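Local coordinates for prefoldin beta subunit 1 (Thermococcus sp., PDB 2ZQM), which stabilises a range of proteins as a molecular chaperone and seems to fill an ATP-independent, HSP70-like role in archaeal de novo protein folding, at residues G13-Y18 with E102-I107; Q20-V25 with K94-K99; T37-A42 with E77-L82; E45-P50 with K70-L75. All coordinates share one frame; numbering follows the deposited sequence.

Starting from the N terminus, helix 6-47 supplies the first half of every contact in the order 1, 2, 3, 4; after the strands 55-59 and 62-66, helix 68-111 runs back and supplies the partners in reverse. The four loops therefore lie one within another without crossing: contact 4 closes the shortest, around the hairpin, then contact 3, contact 2 and, widest, contact 1 near both chain ends. Together they tie the two long helices into the antiparallel coiled coil of a prefoldin beta subunit. Contacts 1 and 2 touch through Tyr-18, contacts 3 and 4 through Leu-75, whereas the centres of contacts 2 and 3 lie about 25 Å apart. Contact 4 borders the second subunit most extensively.

Contact 1: residues G13-Y18 with E102-I107; sequences GQLESY and ELTAQI
Leu-15 reaches across to Leu-103, Thr-104 and Ile-107 on helix 68-111. Its CB lies 3.9 Å from Leu-103 CD2. CG stands anti to the backbone N (chi1 -176°), and beyond it the two methyls part company: CD1 comes to 3.4 Å from Thr-104 OG1, while CD2 meets Ile-107 CD1 at 4.0 Å. With Leu-100 one turn earlier, these residues make the four-sided hole of knobs-into-holes packing. Leu-103 is the reciprocal knob: its CD2 lies 3.6 Å from Leu-15 N and is flanked by Gln-14 and Tyr-18. Met-11, outside the segment, also packs on the Leu-103 side chain. Tyr-18 turns its ring edge to the leucine methyl, with CD2 3.9 Å from Leu-103 CD2, and Gln-14 NE2 sits 3.3 Å over one face of the ring, nearer its rim than its centre. The segments run antiparallel at 159°, within the coiled coil near the chain ends. Thr-104 OG1 is hydrogen-bonded to Leu-100 O within its own helix, and no hydrogen bond joins 13-18 to 102-107, which implies that the pairing here rests on apolar fit.

Contact 2: residues Q20-V25 with K94-K99; sequences QQLQLV and KKLNEK
Gln-21 OE1 is hydrogen-bonded to a glycerol, probably from the crystallisation liquor, and on the protein side lies 4.2 Å from Leu-96 CD2. The amide oxygen merely borders this methyl; the other, CD1, faces the opposite helix. Leu-96 CD1 comes down on the backbone there, 3.6 Å from Leu-22 CA, and Val-25 CG2 also touches Leu-96 CD1, at 3.9 Å. The leucine's chi1 of -93° sets CG well off a staggered position, a turn that may cost a little strain. Tyr-18, Gln-21, Leu-22 and Val-25 surround it as the four corners of a knobs-into-holes site, the signature of the antiparallel coiled coil that makes each prefoldin arm; here the two segments run at 158°. Leu-22 answers as a knob of its own, among Glu-93, Leu-96, Asn-97 and Leu-100. The two leucines lie alongside each other, pointing opposite ways, which brings Leu-22 CD1 to 4.0 Å from Leu-96 CB. On the flank, Asn-97 crosses Leu-22 at about a right angle and rests its OD1 3.4 Å from Leu-22 CD2, a polar atom against a methyl.

Contact 3: residues T37-A42 with E77-L82; sequences TEAKKA and EKIETL
Ala-39 and Ile-79 stand level with each other, their CA atoms 6.3 Å apart, on helices that run antiparallel at 155°. The axes of the short segments approach to 9.4 Å, closer than in the leucine-lined contacts nearer the chain ends, as suits an alanine at the centre. From Ala-39, CB points at the other helix. With CG1 anti to the carbonyl carbon (chi1 -71°), Ile-79 puts that atom against Ala-39 CB, 3.8 Å away. Lys-78 passes the same methyl with its aliphatic chain, CD lying 4.1 Å from Ala-39 CB, and Leu-82 CD1 is a more distant neighbour on a third side. At the tip of Ile-79, CD1 settles over the backbone of the facing helix, 4.0 Å from Lys-40 CA and 3.9 Å from Ala-39 O, with Lys-40 CG crossing beside it. Leu-36 and Leu-43 complete the hole with Ala-39 and Lys-40, so the packing is knobs-into-holes, as in a coiled coil. The lysines lend methylenes to the seam and carry their ammonium groups past it: Lys-40 NZ makes a long, weak ion pair with Glu-83, and Lys-78 NZ is 5.9 Å from Glu-38 OE1, too far for a salt bridge. Apolar burial therefore seems to hold the helices at this level, with opposite charges on the flanks adding at most a weak attraction.

Contact 4: residues E45-P50 with K70-L75; sequences EIESLP and KAVAEL
Ile-46 and Val-72 form the tight part of this contact, close to where the two helices lead into the beta hairpin of the prefoldin subunit. Their side chains pass side by side, each heading for the other's helix, and Ile-46 CG2 packs 3.7 Å from Val-72 CG2. The other branch of the isoleucine, with CG1 anti to the carbonyl carbon (chi1 -65°), crosses Leu-75 and comes 4.1 Å from its CD1. Ala-71 closes in more loosely, and Leu-62 of the second subunit packs on both Ile-46 and Ala-71, extending the apolar patch across the subunit interface. Glu-47 also packs on Val-72, its extended chain crossing the valine at about a right angle: CG lies 4.0 Å from Val-72 CG2, and OE2 lies 3.8 Å from Val-72 CG1. This is a carboxylate edging a methyl, with no polar bond to the facing segment. Beyond it the chain leaves the interface. Ser-48, exposed, turns back to grip Glu-45 O twice from one face of the carbonyl plane. Ser-48 OG donates to Glu-45 O at 2.8 Å with a C=O...OG angle of 130°, and Ser-48 N donates to the same Glu-45 O at 3.2 Å. Lys-68 NZ is hydrogen-bonded to Glu-47 O and Leu-49 O. Cohesion between the segments therefore probably comes from aliphatic packing, while hydrogen bonds from Ser-48 and Lys-68 hold the backbone of 45-49.

Contact 1: residues G13-Y18 with E102-I107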
loop_
_atom_site.group_PDB
_atom_site.type_symbol
_atom_site.label_atom_id
_atom_site.label_comp_id
_atom_site.label_asym_id
_atom_site.label_seq_id
_atom_site.Cartn_x
_atom_site.Cartn_y
_atom_site.Cartn_z
ATOM N N GLY A 13 11.456 6.872 -29.858
ATOM C CA GLY A 13 11.231 7.441 -28.539
ATOM C C GLY A 13 9.744 7.527 -28.262
ATOM O O GLY A 13 9.297 7.195 -27.169
ATOM N N GLN A 14 8.967 7.957 -29.253
ATOM C CA GLN A 14 7.526 8.073 -29.060
ATOM C C GLN A 14 6.918 6.687 -28.882
ATOM O O GLN A 14 5.971 6.522 -28.118
ATOM C CB GLN A 14 6.881 8.807 -30.247
ATOM C CG GLN A 14 5.357 9.048 -30.113
ATOM C CD GLN A 14 4.975 9.876 -28.879
ATOM O OE1 GLN A 14 5.646 10.850 -28.541
ATOM N NE2 GLN A 14 3.882 9.494 -28.214
ATOM N N LEU A 15 7.475 5.685 -29.566
ATOM C CA LEU A 15 6.960 4.323 -29.453
ATOM C C LEU A 15 7.090 3.889 -27.992
ATOM O O LEU A 15 6.166 3.320 -27.415
ATOM C CB LEU A 15 7.737 3.376 -30.374
ATOM C CG LEU A 15 7.264 1.919 -30.444
ATOM C CD1 LEU A 15 6.035 1.807 -31.324
ATOM C CD2 LEU A 15 8.377 1.061 -31.023
ATOM N N GLU A 16 8.235 4.182 -27.384
ATOM C CA GLU A 16 8.442 3.838 -25.982
ATOM C C GLU A 16 7.490 4.633 -25.072
ATOM O O GLU A 16 7.030 4.116 -24.057
ATOM C CB GLU A 16 9.894 4.115 -25.584
ATOM C CG GLU A 16 10.172 3.911 -24.102
ATOM C CD GLU A 16 11.645 4.057 -23.765
ATOM O OE1 GLU A 16 12.424 3.144 -24.104
ATOM O OE2 GLU A 16 12.022 5.089 -23.170
ATOM N N SER A 17 7.208 5.890 -25.419
ATOM C CA SER A 17 6.287 6.693 -24.612
ATOM C C SER A 17 4.891 6.073 -24.667
ATOM O O SER A 17 4.194 5.998 -23.652
ATOM C CB SER A 17 6.241 8.139 -25.123
ATOM O OG SER A 17 7.515 8.767 -24.972
ATOM N N TYR A 18 4.477 5.639 -25.853
ATOM C CA TYR A 18 3.173 5.001 -26.006
ATOM C C TYR A 18 3.121 3.696 -25.213
ATOM O O TYR A 18 2.093 3.350 -24.633
ATOM C CB TYR A 18 2.894 4.668 -27.473
ATOM C CG TYR A 18 2.453 5.837 -28.341
ATOM C CD1 TYR A 18 1.586 6.824 -27.847
ATOM C CD2 TYR A 18 2.812 5.889 -29.690
ATOM C CE1 TYR A 18 1.081 7.827 -28.689
ATOM C CE2 TYR A 18 2.312 6.880 -30.535
ATOM C CZ TYR A 18 1.450 7.841 -30.035
ATOM O OH TYR A 18 0.951 8.795 -30.898
ATOM N N GLU A 102 0.616 1.246 -35.946
ATOM C CA GLU A 102 0.944 2.157 -37.023
ATOM C C GLU A 102 2.346 2.751 -36.910
ATOM O O GLU A 102 3.051 2.880 -37.909
ATOM C CB GLU A 102 -0.100 3.264 -37.090
ATOM C CG GLU A 102 -1.454 2.769 -37.585
ATOM C CD GLU A 102 -2.507 3.855 -37.577
ATOM O OE1 GLU A 102 -2.128 5.048 -37.595
ATOM O OE2 GLU A 102 -3.714 3.516 -37.564
ATOM N N LEU A 103 2.770 3.106 -35.704
ATOM C CA LEU A 103 4.101 3.683 -35.561
ATOM C C LEU A 103 5.178 2.615 -35.774
ATOM O O LEU A 103 6.243 2.895 -36.326
ATOM C CB LEU A 103 4.259 4.343 -34.183
ATOM C CG LEU A 103 5.572 5.092 -33.922
ATOM C CD1 LEU A 103 5.842 6.131 -35.006
ATOM C CD2 LEU A 103 5.487 5.761 -32.548
ATOM N N THR A 104 4.910 1.389 -35.343
ATOM C CA THR A 104 5.876 0.316 -35.539
ATOM C C THR A 104 6.062 0.077 -37.039
ATOM O O THR A 104 7.176 -0.153 -37.511
ATOM C CB THR A 104 5.403 -0.988 -34.874
ATOM O OG1 THR A 104 5.376 -0.810 -33.452
ATOM C CG2 THR A 104 6.351 -2.140 -35.212
ATOM N N ALA A 105 4.966 0.146 -37.785
ATOM C CA ALA A 105 5.014 -0.066 -39.227
ATOM C C ALA A 105 5.798 1.046 -39.913
ATOM O O ALA A 105 6.554 0.790 -40.854
ATOM C CB ALA A 105 3.611 -0.140 -39.786
ATOM N N GLN A 106 5.634 2.279 -39.441
ATOM C CA GLN A 106 6.347 3.403 -40.040
ATOM C C GLN A 106 7.846 3.281 -39.799
ATOM O O GLN A 106 8.650 3.561 -40.686
ATOM C CB GLN A 106 5.848 4.728 -39.473
ATOM C CG GLN A 106 4.362 4.935 -39.630
ATOM C CD GLN A 106 3.884 6.203 -38.956
ATOM O OE1 GLN A 106 2.740 6.283 -38.513
ATOM N NE2 GLN A 106 4.753 7.207 -38.884
ATOM N N ILE A 107 8.224 2.873 -38.595
ATOM C CA ILE A 107 9.640 2.706 -38.282
ATOM C C ILE A 107 10.251 1.614 -39.171
ATOM O O ILE A 107 11.333 1.790 -39.731
ATOM C CB ILE A 107 9.848 2.308 -36.798
ATOM C CG1 ILE A 107 9.481 3.483 -35.883
ATOM C CG2 ILE A 107 11.307 1.884 -36.568
ATOM C CD1 ILE A 107 9.205 3.069 -34.424
#

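Contact 2: residues Q20-V25 with K94-K99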
loop_
_atom_site.group_PDB
_atom_site.type_symbol
_atom_site.label_atom_id
_atom_site.label_comp_id
_atom_site.label_asym_id
_atom_site.label_seq_id
_atom_site.Cartn_x
_atom_site.Cartn_y
_atom_site.Cartn_z
ATOM N N GLN A 20 4.711 2.960 -22.473
ATOM C CA GLN A 20 4.567 3.270 -21.060
ATOM C C GLN A 20 3.126 3.719 -20.794
ATOM O O GLN A 20 2.528 3.347 -19.784
ATOM C CB GLN A 20 5.555 4.362 -20.652
ATOM C CG GLN A 20 7.023 3.982 -20.895
ATOM C CD GLN A 20 7.972 5.149 -20.697
ATOM O OE1 GLN A 20 7.551 6.301 -20.639
ATOM N NE2 GLN A 20 9.266 4.855 -20.609
ATOM N N GLN A 21 2.568 4.516 -21.703
ATOM C CA GLN A 21 1.196 4.988 -21.563
ATOM C C GLN A 21 0.222 3.797 -21.589
ATOM O O GLN A 21 -0.729 3.748 -20.810
ATOM C CB GLN A 21 0.880 5.985 -22.686
ATOM C CG GLN A 21 1.529 7.364 -22.496
ATOM C CD GLN A 21 1.551 8.204 -23.775
ATOM O OE1 GLN A 21 0.752 7.987 -24.680
ATOM N NE2 GLN A 21 2.468 9.170 -23.845
ATOM N N LEU A 22 0.467 2.824 -22.466
ATOM C CA LEU A 22 -0.408 1.647 -22.550
ATOM C C LEU A 22 -0.313 0.824 -21.264
ATOM O O LEU A 22 -1.308 0.298 -20.759
ATOM C CB LEU A 22 -0.026 0.774 -23.755
ATOM C CG LEU A 22 -0.752 -0.571 -23.914
ATOM C CD1 LEU A 22 -2.227 -0.349 -24.178
ATOM C CD2 LEU A 22 -0.134 -1.354 -25.064
ATOM N N GLN A 23 0.897 0.694 -20.747
ATOM C CA GLN A 23 1.101 -0.045 -19.513
ATOM C C GLN A 23 0.196 0.552 -18.420
ATOM O O GLN A 23 -0.463 -0.176 -17.672
ATOM C CB GLN A 23 2.571 0.060 -19.114
ATOM C CG GLN A 23 3.033 -0.928 -18.070
ATOM C CD GLN A 23 4.497 -0.732 -17.723
ATOM O OE1 GLN A 23 5.342 -0.588 -18.610
ATOM N NE2 GLN A 23 4.805 -0.727 -16.433
ATOM N N LEU A 24 0.158 1.877 -18.334
ATOM C CA LEU A 24 -0.668 2.545 -17.329
ATOM C C LEU A 24 -2.159 2.297 -17.569
ATOM O O LEU A 24 -2.900 1.938 -16.640
ATOM C CB LEU A 24 -0.389 4.050 -17.324
ATOM C CG LEU A 24 -1.308 4.922 -16.452
ATOM C CD1 LEU A 24 -1.184 4.523 -14.973
ATOM C CD2 LEU A 24 -0.943 6.391 -16.652
ATOM N N VAL A 25 -2.604 2.481 -18.810
ATOM C CA VAL A 25 -4.012 2.269 -19.143
ATOM C C VAL A 25 -4.430 0.851 -18.798
ATOM O O VAL A 25 -5.525 0.617 -18.275
ATOM C CB VAL A 25 -4.280 2.541 -20.651
ATOM C CG1 VAL A 25 -5.662 2.018 -21.064
ATOM C CG2 VAL A 25 -4.204 4.053 -20.916
ATOM N N LYS A 94 -7.508 0.250 -26.951
ATOM C CA LYS A 94 -7.584 -0.079 -28.374
ATOM C C LYS A 94 -6.926 1.027 -29.203
ATOM O O LYS A 94 -6.219 0.751 -30.166
ATOM C CB LYS A 94 -9.042 -0.258 -28.795
ATOM N N LYS A 95 -7.159 2.280 -28.836
ATOM C CA LYS A 95 -6.551 3.390 -29.554
ATOM C C LYS A 95 -5.030 3.324 -29.444
ATOM O O LYS A 95 -4.312 3.584 -30.413
ATOM C CB LYS A 95 -7.010 4.729 -28.989
ATOM C CG LYS A 95 -8.320 5.251 -29.539
ATOM C CD LYS A 95 -8.598 6.643 -28.960
ATOM C CE LYS A 95 -10.002 7.106 -29.258
ATOM N NZ LYS A 95 -10.244 8.451 -28.682
ATOM N N LEU A 96 -4.534 2.994 -28.258
ATOM C CA LEU A 96 -3.088 2.928 -28.067
ATOM C C LEU A 96 -2.469 1.784 -28.845
ATOM O O LEU A 96 -1.385 1.932 -29.408
ATOM C CB LEU A 96 -2.738 2.806 -26.587
ATOM C CG LEU A 96 -2.483 4.149 -25.900
ATOM C CD1 LEU A 96 -2.516 3.979 -24.383
ATOM C CD2 LEU A 96 -1.136 4.705 -26.389
ATOM N N ASN A 97 -3.156 0.648 -28.888
ATOM C CA ASN A 97 -2.638 -0.488 -29.632
ATOM C C ASN A 97 -2.541 -0.145 -31.109
ATOM O O ASN A 97 -1.601 -0.559 -31.786
ATOM C CB ASN A 97 -3.531 -1.715 -29.450
ATOM C CG ASN A 97 -3.364 -2.353 -28.091
ATOM O OD1 ASN A 97 -2.258 -2.416 -27.565
ATOM N ND2 ASN A 97 -4.456 -2.844 -27.523
ATOM N N GLU A 98 -3.512 0.610 -31.613
ATOM C CA GLU A 98 -3.500 0.985 -33.019
ATOM C C GLU A 98 -2.375 1.970 -33.303
ATOM O O GLU A 98 -1.731 1.899 -34.349
ATOM C CB GLU A 98 -4.844 1.586 -33.429
ATOM C CG GLU A 98 -4.945 1.980 -34.909
ATOM C CD GLU A 98 -4.631 0.826 -35.868
ATOM O OE1 GLU A 98 -5.082 -0.312 -35.613
ATOM O OE2 GLU A 98 -3.942 1.062 -36.884
ATOM N N LYS A 99 -2.135 2.903 -32.392
ATOM C CA LYS A 99 -1.045 3.854 -32.615
ATOM C C LYS A 99 0.292 3.125 -32.596
ATOM O O LYS A 99 1.185 3.437 -33.391
ATOM C CB LYS A 99 -1.043 4.944 -31.550
ATOM C CG LYS A 99 -2.254 5.858 -31.605
ATOM C CD LYS A 99 -2.243 6.795 -30.419
ATOM C CE LYS A 99 -3.331 7.833 -30.516
ATOM N NZ LYS A 99 -3.230 8.753 -29.351
#

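Contact 3: residues T37-A42 with E77-L82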
loop_
_atom_site.group_PDB
_atom_site.type_symbol
_atom_site.label_atom_id
_atom_site.label_comp_id
_atom_site.label_asym_id
_atom_site.label_seq_id
_atom_site.Cartn_x
_atom_site.Cartn_y
_atom_site.Cartn_z
ATOM N N THR A 37 -15.297 -7.523 -10.842
ATOM C CA THR A 37 -15.446 -8.942 -10.545
ATOM C C THR A 37 -15.921 -9.122 -9.113
ATOM O O THR A 37 -16.806 -9.932 -8.846
ATOM C CB THR A 37 -14.116 -9.687 -10.751
ATOM O OG1 THR A 37 -13.733 -9.586 -12.129
ATOM C CG2 THR A 37 -14.263 -11.163 -10.379
ATOM N N GLU A 38 -15.339 -8.369 -8.190
ATOM C CA GLU A 38 -15.736 -8.461 -6.796
ATOM C C GLU A 38 -17.193 -8.031 -6.615
ATOM O O GLU A 38 -17.958 -8.676 -5.885
ATOM C CB GLU A 38 -14.825 -7.586 -5.939
ATOM C CG GLU A 38 -13.341 -7.899 -6.108
ATOM C CD GLU A 38 -12.435 -6.881 -5.422
ATOM O OE1 GLU A 38 -12.778 -5.671 -5.415
ATOM O OE2 GLU A 38 -11.368 -7.287 -4.905
ATOM N N ALA A 39 -17.588 -6.950 -7.279
ATOM C CA ALA A 39 -18.968 -6.472 -7.157
ATOM C C ALA A 39 -19.966 -7.495 -7.703
ATOM O O ALA A 39 -21.033 -7.708 -7.117
ATOM C CB ALA A 39 -19.133 -5.138 -7.881
ATOM N N LYS A 40 -19.630 -8.122 -8.823
ATOM C CA LYS A 40 -20.522 -9.111 -9.411
ATOM C C LYS A 40 -20.653 -10.314 -8.482
ATOM O O LYS A 40 -21.743 -10.859 -8.319
ATOM C CB LYS A 40 -20.009 -9.545 -10.785
ATOM C CG LYS A 40 -20.240 -8.502 -11.886
ATOM C CD LYS A 40 -19.817 -9.038 -13.241
ATOM C CE LYS A 40 -20.142 -8.039 -14.351
ATOM N NZ LYS A 40 -19.756 -8.558 -15.695
ATOM N N LYS A 41 -19.541 -10.713 -7.863
ATOM C CA LYS A 41 -19.539 -11.834 -6.920
ATOM C C LYS A 41 -20.431 -11.507 -5.717
ATOM O O LYS A 41 -21.201 -12.343 -5.241
ATOM C CB LYS A 41 -18.110 -12.108 -6.427
ATOM C CG LYS A 41 -17.199 -12.761 -7.444
ATOM C CD LYS A 41 -15.828 -13.012 -6.831
ATOM C CE LYS A 41 -14.944 -13.836 -7.751
ATOM N NZ LYS A 41 -13.608 -14.073 -7.131
ATOM N N ALA A 42 -20.316 -10.281 -5.219
ATOM C CA ALA A 42 -21.126 -9.841 -4.093
ATOM C C ALA A 42 -22.616 -9.823 -4.461
ATOM O O ALA A 42 -23.464 -10.221 -3.667
ATOM C CB ALA A 42 -20.677 -8.451 -3.649
ATOM N N GLU A 77 -26.011 -0.777 -9.375
ATOM C CA GLU A 77 -25.528 0.534 -9.779
ATOM C C GLU A 77 -24.003 0.582 -9.806
ATOM O O GLU A 77 -23.403 1.163 -10.709
ATOM C CB GLU A 77 -26.087 1.612 -8.841
ATOM C CG GLU A 77 -27.568 1.861 -9.087
ATOM C CD GLU A 77 -28.174 2.768 -8.058
ATOM O OE1 GLU A 77 -27.430 3.605 -7.520
ATOM O OE2 GLU A 77 -29.390 2.653 -7.795
ATOM N N LYS A 78 -23.371 -0.032 -8.813
ATOM C CA LYS A 78 -21.920 -0.054 -8.765
ATOM C C LYS A 78 -21.379 -0.774 -9.994
ATOM O O LYS A 78 -20.403 -0.339 -10.615
ATOM C CB LYS A 78 -21.428 -0.778 -7.500
ATOM C CG LYS A 78 -19.906 -0.815 -7.417
ATOM C CD LYS A 78 -19.396 -1.398 -6.102
ATOM C CE LYS A 78 -17.871 -1.332 -6.044
ATOM N NZ LYS A 78 -17.299 -1.996 -4.831
ATOM N N ILE A 79 -22.001 -1.895 -10.328
ATOM C CA ILE A 79 -21.584 -2.671 -11.488
ATOM C C ILE A 79 -21.807 -1.873 -12.774
ATOM O O ILE A 79 -20.967 -1.870 -13.674
ATOM C CB ILE A 79 -22.377 -3.989 -11.554
ATOM C CG1 ILE A 79 -21.901 -4.912 -10.428
ATOM C CG2 ILE A 79 -22.224 -4.634 -12.922
ATOM C CD1 ILE A 79 -22.913 -5.991 -10.060
ATOM N N GLU A 80 -22.952 -1.207 -12.858
ATOM C CA GLU A 80 -23.267 -0.394 -14.033
ATOM C C GLU A 80 -22.145 0.616 -14.218
ATOM O O GLU A 80 -21.582 0.749 -15.306
ATOM C CB GLU A 80 -24.608 0.323 -13.821
ATOM C CG GLU A 80 -24.850 1.503 -14.788
ATOM C CD GLU A 80 -26.018 2.374 -14.376
ATOM O OE1 GLU A 80 -26.716 2.021 -13.395
ATOM O OE2 GLU A 80 -26.245 3.414 -15.042
ATOM N N THR A 81 -21.805 1.311 -13.135
ATOM C CA THR A 81 -20.754 2.323 -13.156
ATOM C C THR A 81 -19.398 1.788 -13.594
ATOM O O THR A 81 -18.730 2.386 -14.441
ATOM C CB THR A 81 -20.592 2.980 -11.767
ATOM O OG1 THR A 81 -21.770 3.739 -11.468
ATOM C CG2 THR A 81 -19.374 3.909 -11.740
ATOM N N LEU A 82 -18.985 0.673 -13.003
ATOM C CA LEU A 82 -17.706 0.068 -13.335
ATOM C C LEU A 82 -17.648 -0.390 -14.787
ATOM O O LEU A 82 -16.598 -0.310 -15.426
ATOM C CB LEU A 82 -17.438 -1.106 -12.386
ATOM C CG LEU A 82 -17.091 -0.674 -10.957
ATOM C CD1 LEU A 82 -17.197 -1.859 -9.989
ATOM C CD2 LEU A 82 -15.694 -0.091 -10.946
#

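Contact 4: residues E45-P50 with K70-L75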
loop_
_atom_site.group_PDB
_atom_site.type_symbol
_atom_site.label_atom_id
_atom_site.label_comp_id
_atom_site.label_asym_id
_atom_site.label_seq_id
_atom_site.Cartn_x
_atom_site.Cartn_y
_atom_site.Cartn_z
ATOM N N GLU A 45 -24.021 -13.343 -4.637
ATOM C CA GLU A 45 -24.271 -13.844 -3.299
ATOM C C GLU A 45 -25.469 -13.217 -2.623
ATOM O O GLU A 45 -26.261 -13.916 -1.995
ATOM C CB GLU A 45 -23.025 -13.665 -2.424
ATOM C CG GLU A 45 -23.293 -13.888 -0.939
ATOM C CD GLU A 45 -22.092 -14.446 -0.188
ATOM O OE1 GLU A 45 -20.948 -14.301 -0.676
ATOM O OE2 GLU A 45 -22.300 -15.025 0.899
ATOM N N ILE A 46 -25.633 -11.906 -2.748
ATOM C CA ILE A 46 -26.771 -11.268 -2.102
ATOM C C ILE A 46 -28.069 -11.701 -2.785
ATOM O O ILE A 46 -29.093 -11.888 -2.135
ATOM C CB ILE A 46 -26.648 -9.716 -2.128
ATOM C CG1 ILE A 46 -25.441 -9.284 -1.278
ATOM C CG2 ILE A 46 -27.948 -9.060 -1.631
ATOM C CD1 ILE A 46 -25.526 -9.686 0.185
ATOM N N GLU A 47 -28.032 -11.871 -4.094
ATOM C CA GLU A 47 -29.242 -12.267 -4.786
ATOM C C GLU A 47 -29.707 -13.666 -4.395
ATOM O O GLU A 47 -30.895 -13.975 -4.504
ATOM C CB GLU A 47 -29.043 -12.162 -6.293
ATOM C CG GLU A 47 -28.989 -10.710 -6.745
ATOM C CD GLU A 47 -29.021 -10.557 -8.243
ATOM O OE1 GLU A 47 -28.430 -11.407 -8.933
ATOM O OE2 GLU A 47 -29.624 -9.580 -8.729
ATOM N N SER A 48 -28.785 -14.501 -3.916
ATOM C CA SER A 48 -29.155 -15.860 -3.517
ATOM C C SER A 48 -29.835 -15.926 -2.150
ATOM O O SER A 48 -30.343 -16.978 -1.761
ATOM C CB SER A 48 -27.927 -16.786 -3.535
ATOM O OG SER A 48 -27.075 -16.552 -2.426
ATOM N N LEU A 49 -29.855 -14.813 -1.418
ATOM C CA LEU A 49 -30.489 -14.772 -0.099
ATOM C C LEU A 49 -32.020 -14.770 -0.151
ATOM O O LEU A 49 -32.617 -14.311 -1.131
ATOM C CB LEU A 49 -30.061 -13.513 0.654
ATOM C CG LEU A 49 -28.575 -13.300 0.934
ATOM C CD1 LEU A 49 -28.388 -11.941 1.565
ATOM C CD2 LEU A 49 -28.060 -14.393 1.845
ATOM N N PRO A 50 -32.679 -15.281 0.908
ATOM C CA PRO A 50 -34.142 -15.273 0.888
ATOM C C PRO A 50 -34.560 -13.809 0.960
ATOM O O PRO A 50 -33.859 -12.995 1.565
ATOM C CB PRO A 50 -34.517 -16.079 2.137
ATOM C CG PRO A 50 -33.345 -15.913 3.038
ATOM C CD PRO A 50 -32.173 -16.001 2.090
ATOM N N LYS A 70 -32.607 -3.304 -1.437
ATOM C CA LYS A 70 -31.805 -2.095 -1.511
ATOM C C LYS A 70 -30.329 -2.396 -1.772
ATOM O O LYS A 70 -29.658 -1.689 -2.531
ATOM C CB LYS A 70 -31.973 -1.294 -0.226
ATOM C CG LYS A 70 -33.384 -0.773 -0.054
ATOM C CD LYS A 70 -33.596 -0.190 1.338
ATOM C CE LYS A 70 -35.020 0.316 1.507
ATOM N NZ LYS A 70 -35.311 0.673 2.926
ATOM N N ALA A 71 -29.811 -3.445 -1.148
ATOM C CA ALA A 71 -28.410 -3.796 -1.350
ATOM C C ALA A 71 -28.179 -4.256 -2.787
ATOM O O ALA A 71 -27.154 -3.940 -3.398
ATOM C CB ALA A 71 -28.012 -4.885 -0.375
ATOM N N VAL A 72 -29.130 -5.017 -3.313
ATOM C CA VAL A 72 -29.050 -5.515 -4.684
ATOM C C VAL A 72 -29.021 -4.312 -5.635
ATOM O O VAL A 72 -28.177 -4.233 -6.513
ATOM C CB VAL A 72 -30.273 -6.421 -4.998
ATOM C CG1 VAL A 72 -30.430 -6.647 -6.524
ATOM C CG2 VAL A 72 -30.087 -7.766 -4.299
ATOM N N ALA A 73 -29.918 -3.357 -5.420
ATOM C CA ALA A 73 -29.982 -2.174 -6.273
ATOM C C ALA A 73 -28.677 -1.390 -6.257
ATOM O O ALA A 73 -28.170 -1.007 -7.303
ATOM C CB ALA A 73 -31.134 -1.278 -5.834
ATOM N N GLU A 74 -28.138 -1.155 -5.063
ATOM C CA GLU A 74 -26.898 -0.412 -4.935
ATOM C C GLU A 74 -25.733 -1.151 -5.593
ATOM O O GLU A 74 -24.832 -0.521 -6.133
ATOM C CB GLU A 74 -26.613 -0.128 -3.452
ATOM C CG GLU A 74 -27.582 0.892 -2.848
ATOM C CD GLU A 74 -27.356 1.143 -1.365
ATOM O OE1 GLU A 74 -26.208 1.433 -0.978
ATOM O OE2 GLU A 74 -28.331 1.062 -0.586
ATOM N N LEU A 75 -25.755 -2.481 -5.560
ATOM C CA LEU A 75 -24.697 -3.268 -6.188
ATOM C C LEU A 75 -24.861 -3.210 -7.708
ATOM O O LEU A 75 -23.882 -3.141 -8.437
ATOM C CB LEU A 75 -24.737 -4.723 -5.710
ATOM C CG LEU A 75 -23.935 -4.980 -4.434
ATOM C CD1 LEU A 75 -24.335 -6.337 -3.841
ATOM C CD2 LEU A 75 -22.458 -4.933 -4.755
#